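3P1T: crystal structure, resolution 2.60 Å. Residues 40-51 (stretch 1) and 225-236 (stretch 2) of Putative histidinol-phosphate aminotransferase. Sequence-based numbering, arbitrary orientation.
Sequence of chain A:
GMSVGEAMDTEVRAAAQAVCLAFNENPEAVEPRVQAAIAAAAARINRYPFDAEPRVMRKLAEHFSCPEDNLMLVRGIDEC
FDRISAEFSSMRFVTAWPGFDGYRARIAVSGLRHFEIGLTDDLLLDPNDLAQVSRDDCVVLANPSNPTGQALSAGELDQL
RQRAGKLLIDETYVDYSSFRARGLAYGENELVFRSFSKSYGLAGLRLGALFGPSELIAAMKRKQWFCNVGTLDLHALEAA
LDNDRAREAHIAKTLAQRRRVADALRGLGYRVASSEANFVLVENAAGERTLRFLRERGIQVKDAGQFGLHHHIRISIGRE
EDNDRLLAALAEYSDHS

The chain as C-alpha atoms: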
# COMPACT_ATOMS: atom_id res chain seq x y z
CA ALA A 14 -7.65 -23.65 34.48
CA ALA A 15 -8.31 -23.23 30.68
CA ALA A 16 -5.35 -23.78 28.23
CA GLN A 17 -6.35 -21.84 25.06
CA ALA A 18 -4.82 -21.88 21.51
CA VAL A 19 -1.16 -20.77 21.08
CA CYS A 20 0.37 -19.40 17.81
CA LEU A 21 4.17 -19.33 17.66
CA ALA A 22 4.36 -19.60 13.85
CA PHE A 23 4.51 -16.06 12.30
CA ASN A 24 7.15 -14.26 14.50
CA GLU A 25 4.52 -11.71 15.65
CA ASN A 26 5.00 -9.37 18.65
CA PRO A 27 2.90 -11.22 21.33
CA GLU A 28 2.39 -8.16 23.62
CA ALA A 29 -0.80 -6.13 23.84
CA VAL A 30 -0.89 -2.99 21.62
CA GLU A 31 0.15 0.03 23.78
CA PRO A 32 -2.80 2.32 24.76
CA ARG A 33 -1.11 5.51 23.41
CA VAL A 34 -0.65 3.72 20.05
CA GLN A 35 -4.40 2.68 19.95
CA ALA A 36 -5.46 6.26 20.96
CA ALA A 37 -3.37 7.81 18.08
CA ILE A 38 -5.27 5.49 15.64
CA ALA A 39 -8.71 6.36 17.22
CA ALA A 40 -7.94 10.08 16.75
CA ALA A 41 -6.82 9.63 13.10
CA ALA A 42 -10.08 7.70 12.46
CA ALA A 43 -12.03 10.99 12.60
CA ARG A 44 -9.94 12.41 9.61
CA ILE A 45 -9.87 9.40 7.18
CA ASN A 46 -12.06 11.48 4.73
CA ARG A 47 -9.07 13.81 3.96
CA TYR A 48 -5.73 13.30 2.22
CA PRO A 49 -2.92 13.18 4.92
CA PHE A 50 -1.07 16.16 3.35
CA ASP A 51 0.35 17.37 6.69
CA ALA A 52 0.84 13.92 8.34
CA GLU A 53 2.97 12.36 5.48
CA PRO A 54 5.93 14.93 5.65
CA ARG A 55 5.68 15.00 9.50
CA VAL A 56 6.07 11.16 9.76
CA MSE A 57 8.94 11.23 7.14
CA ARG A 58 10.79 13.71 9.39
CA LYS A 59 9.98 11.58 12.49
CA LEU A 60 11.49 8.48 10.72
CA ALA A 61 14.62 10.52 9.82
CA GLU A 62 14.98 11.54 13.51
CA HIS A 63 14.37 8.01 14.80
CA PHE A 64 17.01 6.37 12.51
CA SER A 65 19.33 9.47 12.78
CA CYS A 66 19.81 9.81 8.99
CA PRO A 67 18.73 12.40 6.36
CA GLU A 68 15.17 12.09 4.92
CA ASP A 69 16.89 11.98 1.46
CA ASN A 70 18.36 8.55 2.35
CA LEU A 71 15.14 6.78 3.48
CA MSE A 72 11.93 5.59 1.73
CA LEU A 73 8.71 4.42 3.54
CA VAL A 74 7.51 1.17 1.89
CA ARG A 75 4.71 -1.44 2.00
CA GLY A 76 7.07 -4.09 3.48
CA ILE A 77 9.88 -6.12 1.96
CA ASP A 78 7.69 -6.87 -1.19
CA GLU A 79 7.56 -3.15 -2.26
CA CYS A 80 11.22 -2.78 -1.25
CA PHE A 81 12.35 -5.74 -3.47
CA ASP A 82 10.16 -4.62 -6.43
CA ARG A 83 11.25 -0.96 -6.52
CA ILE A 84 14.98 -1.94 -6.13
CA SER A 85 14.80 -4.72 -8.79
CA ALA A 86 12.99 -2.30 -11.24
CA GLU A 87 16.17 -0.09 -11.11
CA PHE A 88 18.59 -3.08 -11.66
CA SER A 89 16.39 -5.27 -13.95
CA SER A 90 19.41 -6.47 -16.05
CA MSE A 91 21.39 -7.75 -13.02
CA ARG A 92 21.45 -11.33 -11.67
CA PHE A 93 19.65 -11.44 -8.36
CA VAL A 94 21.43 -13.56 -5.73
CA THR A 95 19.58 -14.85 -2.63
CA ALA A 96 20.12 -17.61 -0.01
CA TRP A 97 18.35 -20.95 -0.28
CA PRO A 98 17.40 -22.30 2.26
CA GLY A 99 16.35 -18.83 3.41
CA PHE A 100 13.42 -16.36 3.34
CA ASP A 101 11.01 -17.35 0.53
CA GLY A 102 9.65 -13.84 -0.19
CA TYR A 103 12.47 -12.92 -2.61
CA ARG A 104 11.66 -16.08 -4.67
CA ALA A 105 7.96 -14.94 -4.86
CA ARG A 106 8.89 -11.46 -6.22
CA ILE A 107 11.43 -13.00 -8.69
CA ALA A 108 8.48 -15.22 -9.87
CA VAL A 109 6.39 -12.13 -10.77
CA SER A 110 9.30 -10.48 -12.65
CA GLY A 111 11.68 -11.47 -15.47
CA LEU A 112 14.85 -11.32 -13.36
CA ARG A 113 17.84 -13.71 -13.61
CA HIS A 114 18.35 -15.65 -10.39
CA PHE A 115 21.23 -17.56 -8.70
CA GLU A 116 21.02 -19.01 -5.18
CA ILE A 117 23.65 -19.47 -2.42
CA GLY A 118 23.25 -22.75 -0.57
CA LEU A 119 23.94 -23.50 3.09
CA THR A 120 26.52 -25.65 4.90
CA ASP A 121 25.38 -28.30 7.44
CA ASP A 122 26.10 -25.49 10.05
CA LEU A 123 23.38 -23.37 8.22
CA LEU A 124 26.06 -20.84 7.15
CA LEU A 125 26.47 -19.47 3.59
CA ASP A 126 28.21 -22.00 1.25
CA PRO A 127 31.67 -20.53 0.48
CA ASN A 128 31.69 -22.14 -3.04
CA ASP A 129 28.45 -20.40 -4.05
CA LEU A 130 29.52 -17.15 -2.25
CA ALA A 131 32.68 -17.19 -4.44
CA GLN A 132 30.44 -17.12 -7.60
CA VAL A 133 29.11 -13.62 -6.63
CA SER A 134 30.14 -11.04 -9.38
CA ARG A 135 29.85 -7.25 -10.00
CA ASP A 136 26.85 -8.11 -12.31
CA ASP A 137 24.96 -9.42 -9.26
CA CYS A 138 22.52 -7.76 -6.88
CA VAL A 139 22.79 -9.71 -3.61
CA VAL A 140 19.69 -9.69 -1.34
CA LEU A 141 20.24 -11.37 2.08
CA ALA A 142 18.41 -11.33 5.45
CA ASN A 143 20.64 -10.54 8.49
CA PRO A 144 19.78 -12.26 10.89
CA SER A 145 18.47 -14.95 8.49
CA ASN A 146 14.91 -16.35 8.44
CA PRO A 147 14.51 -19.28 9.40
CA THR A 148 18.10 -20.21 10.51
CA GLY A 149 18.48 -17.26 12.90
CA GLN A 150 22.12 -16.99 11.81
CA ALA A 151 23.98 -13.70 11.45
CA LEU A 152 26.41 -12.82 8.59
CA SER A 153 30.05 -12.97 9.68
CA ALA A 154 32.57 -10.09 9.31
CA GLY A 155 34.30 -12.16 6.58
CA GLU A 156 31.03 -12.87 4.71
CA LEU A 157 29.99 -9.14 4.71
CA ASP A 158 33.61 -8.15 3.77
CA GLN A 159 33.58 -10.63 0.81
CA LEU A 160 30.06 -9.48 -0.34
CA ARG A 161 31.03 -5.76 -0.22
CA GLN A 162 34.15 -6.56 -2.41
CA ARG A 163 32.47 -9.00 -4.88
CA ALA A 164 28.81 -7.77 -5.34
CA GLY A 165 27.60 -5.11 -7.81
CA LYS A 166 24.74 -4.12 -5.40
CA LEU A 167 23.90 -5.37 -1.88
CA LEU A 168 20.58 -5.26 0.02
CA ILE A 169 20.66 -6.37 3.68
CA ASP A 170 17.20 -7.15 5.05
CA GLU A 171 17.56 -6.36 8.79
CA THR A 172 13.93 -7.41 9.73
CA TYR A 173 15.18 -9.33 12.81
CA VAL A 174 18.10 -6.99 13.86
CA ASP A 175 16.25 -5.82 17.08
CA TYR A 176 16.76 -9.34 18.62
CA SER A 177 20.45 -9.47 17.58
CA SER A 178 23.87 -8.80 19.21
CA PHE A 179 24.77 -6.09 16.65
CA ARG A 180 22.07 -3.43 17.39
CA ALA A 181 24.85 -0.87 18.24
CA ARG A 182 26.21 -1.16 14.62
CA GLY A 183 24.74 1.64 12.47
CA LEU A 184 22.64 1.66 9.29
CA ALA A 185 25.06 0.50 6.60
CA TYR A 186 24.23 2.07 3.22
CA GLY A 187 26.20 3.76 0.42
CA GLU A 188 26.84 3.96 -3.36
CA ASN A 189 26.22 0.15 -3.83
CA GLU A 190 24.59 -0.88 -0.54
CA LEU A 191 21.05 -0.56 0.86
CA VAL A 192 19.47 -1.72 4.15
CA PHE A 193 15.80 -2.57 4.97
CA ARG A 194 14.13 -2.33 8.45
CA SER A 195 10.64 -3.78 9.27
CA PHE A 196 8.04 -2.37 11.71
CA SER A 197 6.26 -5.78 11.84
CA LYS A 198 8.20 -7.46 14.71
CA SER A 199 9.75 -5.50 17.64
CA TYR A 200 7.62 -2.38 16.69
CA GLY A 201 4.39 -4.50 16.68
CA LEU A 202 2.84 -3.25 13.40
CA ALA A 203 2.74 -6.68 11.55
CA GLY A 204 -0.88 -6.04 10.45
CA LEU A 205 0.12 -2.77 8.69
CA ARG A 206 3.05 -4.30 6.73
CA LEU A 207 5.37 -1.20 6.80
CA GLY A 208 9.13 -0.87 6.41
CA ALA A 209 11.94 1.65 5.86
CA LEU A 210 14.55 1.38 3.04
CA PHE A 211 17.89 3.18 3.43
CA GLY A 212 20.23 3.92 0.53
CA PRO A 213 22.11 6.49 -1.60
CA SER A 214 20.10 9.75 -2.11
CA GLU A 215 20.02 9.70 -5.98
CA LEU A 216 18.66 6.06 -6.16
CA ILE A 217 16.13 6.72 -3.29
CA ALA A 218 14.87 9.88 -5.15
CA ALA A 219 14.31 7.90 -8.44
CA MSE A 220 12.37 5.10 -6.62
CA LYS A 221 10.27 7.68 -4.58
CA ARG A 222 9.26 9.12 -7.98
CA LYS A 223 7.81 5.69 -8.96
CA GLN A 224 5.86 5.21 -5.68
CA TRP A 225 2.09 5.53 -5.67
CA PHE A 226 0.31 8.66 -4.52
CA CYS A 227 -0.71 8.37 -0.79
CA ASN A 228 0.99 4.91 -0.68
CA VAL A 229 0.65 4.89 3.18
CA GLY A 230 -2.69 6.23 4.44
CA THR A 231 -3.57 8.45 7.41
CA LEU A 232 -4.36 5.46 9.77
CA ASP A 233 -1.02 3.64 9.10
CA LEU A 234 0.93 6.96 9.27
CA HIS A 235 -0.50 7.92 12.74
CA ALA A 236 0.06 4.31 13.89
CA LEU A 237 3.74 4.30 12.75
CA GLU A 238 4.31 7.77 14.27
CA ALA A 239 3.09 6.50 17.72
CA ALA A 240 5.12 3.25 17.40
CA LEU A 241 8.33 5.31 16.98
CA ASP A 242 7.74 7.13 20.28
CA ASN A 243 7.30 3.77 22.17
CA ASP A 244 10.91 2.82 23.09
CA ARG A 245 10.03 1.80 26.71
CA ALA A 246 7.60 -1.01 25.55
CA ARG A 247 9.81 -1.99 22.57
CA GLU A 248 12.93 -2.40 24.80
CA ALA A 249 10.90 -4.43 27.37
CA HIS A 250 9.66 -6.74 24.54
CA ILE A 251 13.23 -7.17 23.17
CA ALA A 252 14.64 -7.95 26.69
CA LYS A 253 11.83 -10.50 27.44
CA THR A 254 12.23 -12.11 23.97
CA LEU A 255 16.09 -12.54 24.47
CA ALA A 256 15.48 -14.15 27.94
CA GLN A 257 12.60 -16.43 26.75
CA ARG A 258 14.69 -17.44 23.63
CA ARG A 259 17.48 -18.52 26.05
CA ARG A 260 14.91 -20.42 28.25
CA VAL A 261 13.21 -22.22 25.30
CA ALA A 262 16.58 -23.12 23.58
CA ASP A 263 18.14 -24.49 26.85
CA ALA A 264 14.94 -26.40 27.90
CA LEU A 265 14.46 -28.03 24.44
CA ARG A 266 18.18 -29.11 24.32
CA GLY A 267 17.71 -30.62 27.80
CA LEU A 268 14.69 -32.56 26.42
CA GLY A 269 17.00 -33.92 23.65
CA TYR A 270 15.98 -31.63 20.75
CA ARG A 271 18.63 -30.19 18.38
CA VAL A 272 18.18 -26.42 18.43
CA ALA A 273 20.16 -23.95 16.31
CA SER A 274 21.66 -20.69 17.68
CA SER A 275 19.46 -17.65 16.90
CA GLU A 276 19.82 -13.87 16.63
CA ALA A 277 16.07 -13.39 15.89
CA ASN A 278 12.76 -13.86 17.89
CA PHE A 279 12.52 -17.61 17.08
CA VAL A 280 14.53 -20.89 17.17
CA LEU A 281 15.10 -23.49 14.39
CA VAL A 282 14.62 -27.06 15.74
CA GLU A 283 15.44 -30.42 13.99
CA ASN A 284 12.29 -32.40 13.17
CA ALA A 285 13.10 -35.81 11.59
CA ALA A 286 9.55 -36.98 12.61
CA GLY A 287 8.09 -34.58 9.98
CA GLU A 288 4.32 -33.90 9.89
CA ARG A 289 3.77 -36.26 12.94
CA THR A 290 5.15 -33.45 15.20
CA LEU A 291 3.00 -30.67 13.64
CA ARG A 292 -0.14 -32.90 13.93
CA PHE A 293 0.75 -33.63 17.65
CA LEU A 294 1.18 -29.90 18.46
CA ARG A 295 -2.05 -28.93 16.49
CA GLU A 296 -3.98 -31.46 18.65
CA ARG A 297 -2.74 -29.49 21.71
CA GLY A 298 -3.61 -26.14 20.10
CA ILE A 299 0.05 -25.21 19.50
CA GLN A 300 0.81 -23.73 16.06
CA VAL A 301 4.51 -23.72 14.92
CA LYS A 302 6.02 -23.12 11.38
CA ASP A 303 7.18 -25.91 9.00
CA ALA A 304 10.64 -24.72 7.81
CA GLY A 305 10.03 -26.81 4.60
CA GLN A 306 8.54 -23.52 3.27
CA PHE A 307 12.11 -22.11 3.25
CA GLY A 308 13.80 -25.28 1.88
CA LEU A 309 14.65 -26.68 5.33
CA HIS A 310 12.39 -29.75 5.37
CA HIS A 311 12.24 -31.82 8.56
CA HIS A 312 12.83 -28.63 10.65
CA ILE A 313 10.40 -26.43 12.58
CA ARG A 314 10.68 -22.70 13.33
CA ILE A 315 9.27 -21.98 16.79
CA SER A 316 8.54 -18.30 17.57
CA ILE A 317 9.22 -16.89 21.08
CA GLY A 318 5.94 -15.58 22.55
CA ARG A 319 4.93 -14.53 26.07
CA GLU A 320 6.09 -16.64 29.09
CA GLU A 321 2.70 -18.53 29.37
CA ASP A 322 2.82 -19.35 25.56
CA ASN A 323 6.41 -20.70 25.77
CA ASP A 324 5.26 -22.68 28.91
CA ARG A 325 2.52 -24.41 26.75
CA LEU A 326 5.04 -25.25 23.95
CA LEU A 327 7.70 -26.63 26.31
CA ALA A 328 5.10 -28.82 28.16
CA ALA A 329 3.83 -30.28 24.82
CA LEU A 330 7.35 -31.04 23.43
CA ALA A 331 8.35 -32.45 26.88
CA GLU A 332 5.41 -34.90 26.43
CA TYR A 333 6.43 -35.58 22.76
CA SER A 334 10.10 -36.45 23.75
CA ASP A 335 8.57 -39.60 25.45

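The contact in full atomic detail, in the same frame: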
# COMPACT_ATOMS: atom_id res chain seq x y z
N ALA A 40 -7.89 8.66 17.06
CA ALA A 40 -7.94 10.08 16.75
C ALA A 40 -7.83 10.31 15.24
O ALA A 40 -8.52 11.19 14.70
CB ALA A 40 -6.81 10.80 17.48
N ALA A 41 -6.97 9.52 14.54
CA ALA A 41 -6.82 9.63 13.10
C ALA A 41 -8.07 9.14 12.37
O ALA A 41 -8.33 9.60 11.26
CB ALA A 41 -5.61 8.87 12.63
N ALA A 42 -8.86 8.27 13.01
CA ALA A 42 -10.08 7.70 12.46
C ALA A 42 -11.11 8.77 12.12
O ALA A 42 -11.86 8.61 11.17
CB ALA A 42 -10.69 6.70 13.42
N ALA A 43 -11.09 9.89 12.84
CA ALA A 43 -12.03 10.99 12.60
C ALA A 43 -11.63 11.89 11.34
O ALA A 43 -12.40 12.76 10.93
CB ALA A 43 -12.10 11.85 13.84
N ARG A 44 -10.46 11.64 10.74
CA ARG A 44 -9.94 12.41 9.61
C ARG A 44 -9.65 11.54 8.36
O ARG A 44 -8.95 12.02 7.45
CB ARG A 44 -8.63 13.14 10.00
CG ARG A 44 -8.37 13.49 11.48
CD ARG A 44 -6.91 13.85 11.72
N ILE A 45 -10.15 10.30 8.30
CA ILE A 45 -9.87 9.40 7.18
C ILE A 45 -10.49 9.92 5.85
O ILE A 45 -10.11 9.42 4.78
CB ILE A 45 -10.32 7.94 7.47
CG1 ILE A 45 -11.85 7.82 7.70
CG2 ILE A 45 -9.54 7.36 8.63
CD1 ILE A 45 -12.35 6.42 7.77
N ASN A 46 -11.39 10.92 5.90
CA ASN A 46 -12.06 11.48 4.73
C ASN A 46 -11.15 12.46 3.94
O ASN A 46 -11.51 12.89 2.84
CB ASN A 46 -13.35 12.23 5.16
CG ASN A 46 -13.16 13.39 6.11
OD1 ASN A 46 -12.40 13.34 7.07
ND2 ASN A 46 -13.90 14.45 5.89
N ARG A 47 -9.99 12.83 4.52
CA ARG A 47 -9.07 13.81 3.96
C ARG A 47 -7.74 13.22 3.64
O ARG A 47 -7.26 12.37 4.40
CB ARG A 47 -8.83 14.98 4.97
CG ARG A 47 -10.05 15.73 5.45
CD ARG A 47 -10.66 16.68 4.43
NE ARG A 47 -11.84 17.37 4.98
CZ ARG A 47 -12.61 18.22 4.30
NH1 ARG A 47 -12.33 18.52 3.04
NH2 ARG A 47 -13.65 18.79 4.89
N TYR A 48 -7.08 13.73 2.58
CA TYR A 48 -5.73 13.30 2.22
C TYR A 48 -4.73 13.72 3.34
O TYR A 48 -4.85 14.84 3.86
CB TYR A 48 -5.31 13.85 0.85
CG TYR A 48 -6.12 13.28 -0.30
CD1 TYR A 48 -5.89 11.99 -0.78
CD2 TYR A 48 -7.09 14.05 -0.95
CE1 TYR A 48 -6.63 11.47 -1.84
CE2 TYR A 48 -7.83 13.54 -2.03
CZ TYR A 48 -7.60 12.25 -2.46
OH TYR A 48 -8.31 11.72 -3.52
N PRO A 49 -3.81 12.83 3.78
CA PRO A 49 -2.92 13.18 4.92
C PRO A 49 -1.74 14.05 4.47
O PRO A 49 -0.57 13.67 4.64
CB PRO A 49 -2.47 11.81 5.42
CG PRO A 49 -2.49 10.95 4.21
CD PRO A 49 -3.56 11.45 3.30
N PHE A 50 -2.06 15.24 3.91
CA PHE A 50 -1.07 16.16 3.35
C PHE A 50 -0.11 16.72 4.40
O PHE A 50 1.03 17.00 4.07
CB PHE A 50 -1.72 17.33 2.59
CG PHE A 50 -2.36 16.95 1.26
CD1 PHE A 50 -1.65 16.26 0.28
CD2 PHE A 50 -3.66 17.36 0.96
CE1 PHE A 50 -2.25 15.91 -0.95
CE2 PHE A 50 -4.25 17.04 -0.27
CZ PHE A 50 -3.54 16.33 -1.22
N ASP A 51 -0.55 16.86 5.65
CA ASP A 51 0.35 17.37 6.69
C ASP A 51 1.04 16.22 7.44
O ASP A 51 2.21 16.35 7.82
CB ASP A 51 -0.42 18.28 7.66
CG ASP A 51 -0.91 19.58 7.02
OD1 ASP A 51 -0.08 20.30 6.41
OD2 ASP A 51 -2.11 19.90 7.18
N TRP A 225 3.45 5.13 -5.45
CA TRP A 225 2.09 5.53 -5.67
C TRP A 225 1.74 6.71 -4.81
O TRP A 225 2.31 6.88 -3.74
CB TRP A 225 1.14 4.36 -5.38
CG TRP A 225 1.39 3.14 -6.21
CD1 TRP A 225 1.75 3.09 -7.52
CD2 TRP A 225 1.14 1.77 -5.82
NE1 TRP A 225 1.83 1.79 -7.95
CE2 TRP A 225 1.44 0.96 -6.93
CE3 TRP A 225 0.75 1.15 -4.61
CZ2 TRP A 225 1.34 -0.44 -6.88
CZ3 TRP A 225 0.62 -0.23 -4.56
CH2 TRP A 225 0.93 -1.01 -5.68
N PHE A 226 0.79 7.53 -5.29
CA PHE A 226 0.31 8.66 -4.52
C PHE A 226 -0.43 8.15 -3.27
O PHE A 226 -1.24 7.22 -3.39
CB PHE A 226 -0.59 9.55 -5.39
CG PHE A 226 -1.35 10.60 -4.60
CD1 PHE A 226 -0.69 11.68 -4.02
CD2 PHE A 226 -2.72 10.48 -4.40
CE1 PHE A 226 -1.38 12.61 -3.25
CE2 PHE A 226 -3.41 11.42 -3.65
CZ PHE A 226 -2.74 12.47 -3.07
N CYS A 227 -0.10 8.71 -2.08
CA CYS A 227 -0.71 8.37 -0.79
C CYS A 227 -0.58 6.84 -0.56
O CYS A 227 -1.54 6.14 -0.19
CB CYS A 227 -2.16 8.85 -0.76
SG CYS A 227 -3.01 8.64 0.84
N ASN A 228 0.64 6.33 -0.81
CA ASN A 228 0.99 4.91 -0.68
C ASN A 228 0.67 4.38 0.73
O ASN A 228 0.18 3.25 0.87
CB ASN A 228 2.46 4.72 -1.01
CG ASN A 228 2.93 3.29 -1.09
OD1 ASN A 228 2.27 2.38 -1.62
ND2 ASN A 228 4.14 3.08 -0.59
N VAL A 229 0.93 5.20 1.77
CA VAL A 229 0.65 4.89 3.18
C VAL A 229 -0.38 5.91 3.70
O VAL A 229 -0.12 7.11 3.77
CB VAL A 229 1.94 4.87 4.04
CG1 VAL A 229 1.64 4.52 5.49
CG2 VAL A 229 2.95 3.87 3.46
N GLY A 230 -1.57 5.42 3.99
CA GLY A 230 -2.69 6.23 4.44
C GLY A 230 -2.57 6.83 5.82
O GLY A 230 -1.66 6.51 6.58
N THR A 231 -3.51 7.71 6.15
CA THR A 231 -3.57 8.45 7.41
C THR A 231 -3.60 7.52 8.65
O THR A 231 -2.95 7.86 9.64
CB THR A 231 -4.78 9.39 7.42
OG1 THR A 231 -4.89 9.96 8.72
CG2 THR A 231 -6.07 8.71 7.04
N LEU A 232 -4.30 6.36 8.61
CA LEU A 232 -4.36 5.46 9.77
C LEU A 232 -2.98 4.81 10.03
O LEU A 232 -2.50 4.82 11.17
CB LEU A 232 -5.43 4.36 9.61
CG LEU A 232 -6.88 4.82 9.53
CD1 LEU A 232 -7.80 3.66 9.20
CD2 LEU A 232 -7.32 5.54 10.81
N ASP A 233 -2.32 4.28 8.97
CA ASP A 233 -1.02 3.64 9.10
C ASP A 233 0.05 4.66 9.49
O ASP A 233 0.90 4.34 10.33
CB ASP A 233 -0.65 2.92 7.80
CG ASP A 233 -1.55 1.76 7.40
OD1 ASP A 233 -2.23 1.20 8.28
OD2 ASP A 233 -1.57 1.40 6.21
N LEU A 234 -0.01 5.88 8.94
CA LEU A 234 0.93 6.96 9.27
C LEU A 234 0.85 7.37 10.76
O LEU A 234 1.90 7.46 11.40
CB LEU A 234 0.71 8.20 8.40
CG LEU A 234 1.14 8.14 6.93
CD1 LEU A 234 0.63 9.34 6.20
CD2 LEU A 234 2.63 8.06 6.78
N HIS A 235 -0.37 7.57 11.31
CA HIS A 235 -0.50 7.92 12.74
C HIS A 235 -0.13 6.75 13.64
O HIS A 235 0.38 6.98 14.74
CB HIS A 235 -1.91 8.42 13.08
CG HIS A 235 -2.14 9.80 12.55
ND1 HIS A 235 -2.51 10.01 11.23
CD2 HIS A 235 -1.96 11.00 13.14
CE1 HIS A 235 -2.57 11.32 11.08
NE2 HIS A 235 -2.24 11.96 12.20
N ALA A 236 -0.31 5.52 13.16
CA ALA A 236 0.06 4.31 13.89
C ALA A 236 1.59 4.24 14.00
O ALA A 236 2.13 4.21 15.13
CB ALA A 236 -0.49 3.08 13.19
O HOH W 1 -6.11 12.40 6.75

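The two stretches, at least 176 residues apart in sequence wherever they touch, bury 563 Å² between them, summed over both sides. Stretch 1 leaves a helix, makes a type I turn from R44 to R47, closed by R47 N to R44 O at 3.2 Å, and runs on as loop. Stretch 2 begins as loop and enters a helix at T231, with G230 at the N-cap position. The backbones come close at two places: A41 CA lies 5.9 Å from L232 CA, and P49 CA lies 5.4 Å from T231 CA.

No direct hydrogen bond joins the stretches among the modelled atoms, although R44 lacks its side chain beyond CD. Van der Waals packing therefore carries most of the contact. L232 reaches across with CD2, which lies 3.6 Å from I45 CG2 and 3.8 Å from A42 N. P49 fits against the start of the helix: its CB is 3.9 Å from T231 CB, its CG 4.0 Å from L234 CD1, and its CD 3.8 Å from C227 SG. T231 also packs its methyl against the turn, CG2 lying 3.9 Å from I45 CA.

Aromatic contacts come in two forms. The small A41 side chain places CB over one face of the H235 ring, 3.6 Å from H235 CG; that ring is anchored within its own helix by H235 ND1 donating to T231 O at 2.7 Å and 166°. F226 instead offers its ring edge, with CE2 3.7 Å from Y48 CE1 and CZ 4.1 Å from F50 CE1. The Y48 and F226 planes meet obliquely at 53°, their centroids 5.5 Å apart.

Polar linkage is indirect. Water 1 donates to R44 O at 2.9 Å and to R47 O at 2.6 Å, satisfying carbonyls of the turn, and makes a weak hydrogen bond to T231 OG1 at 3.4 Å.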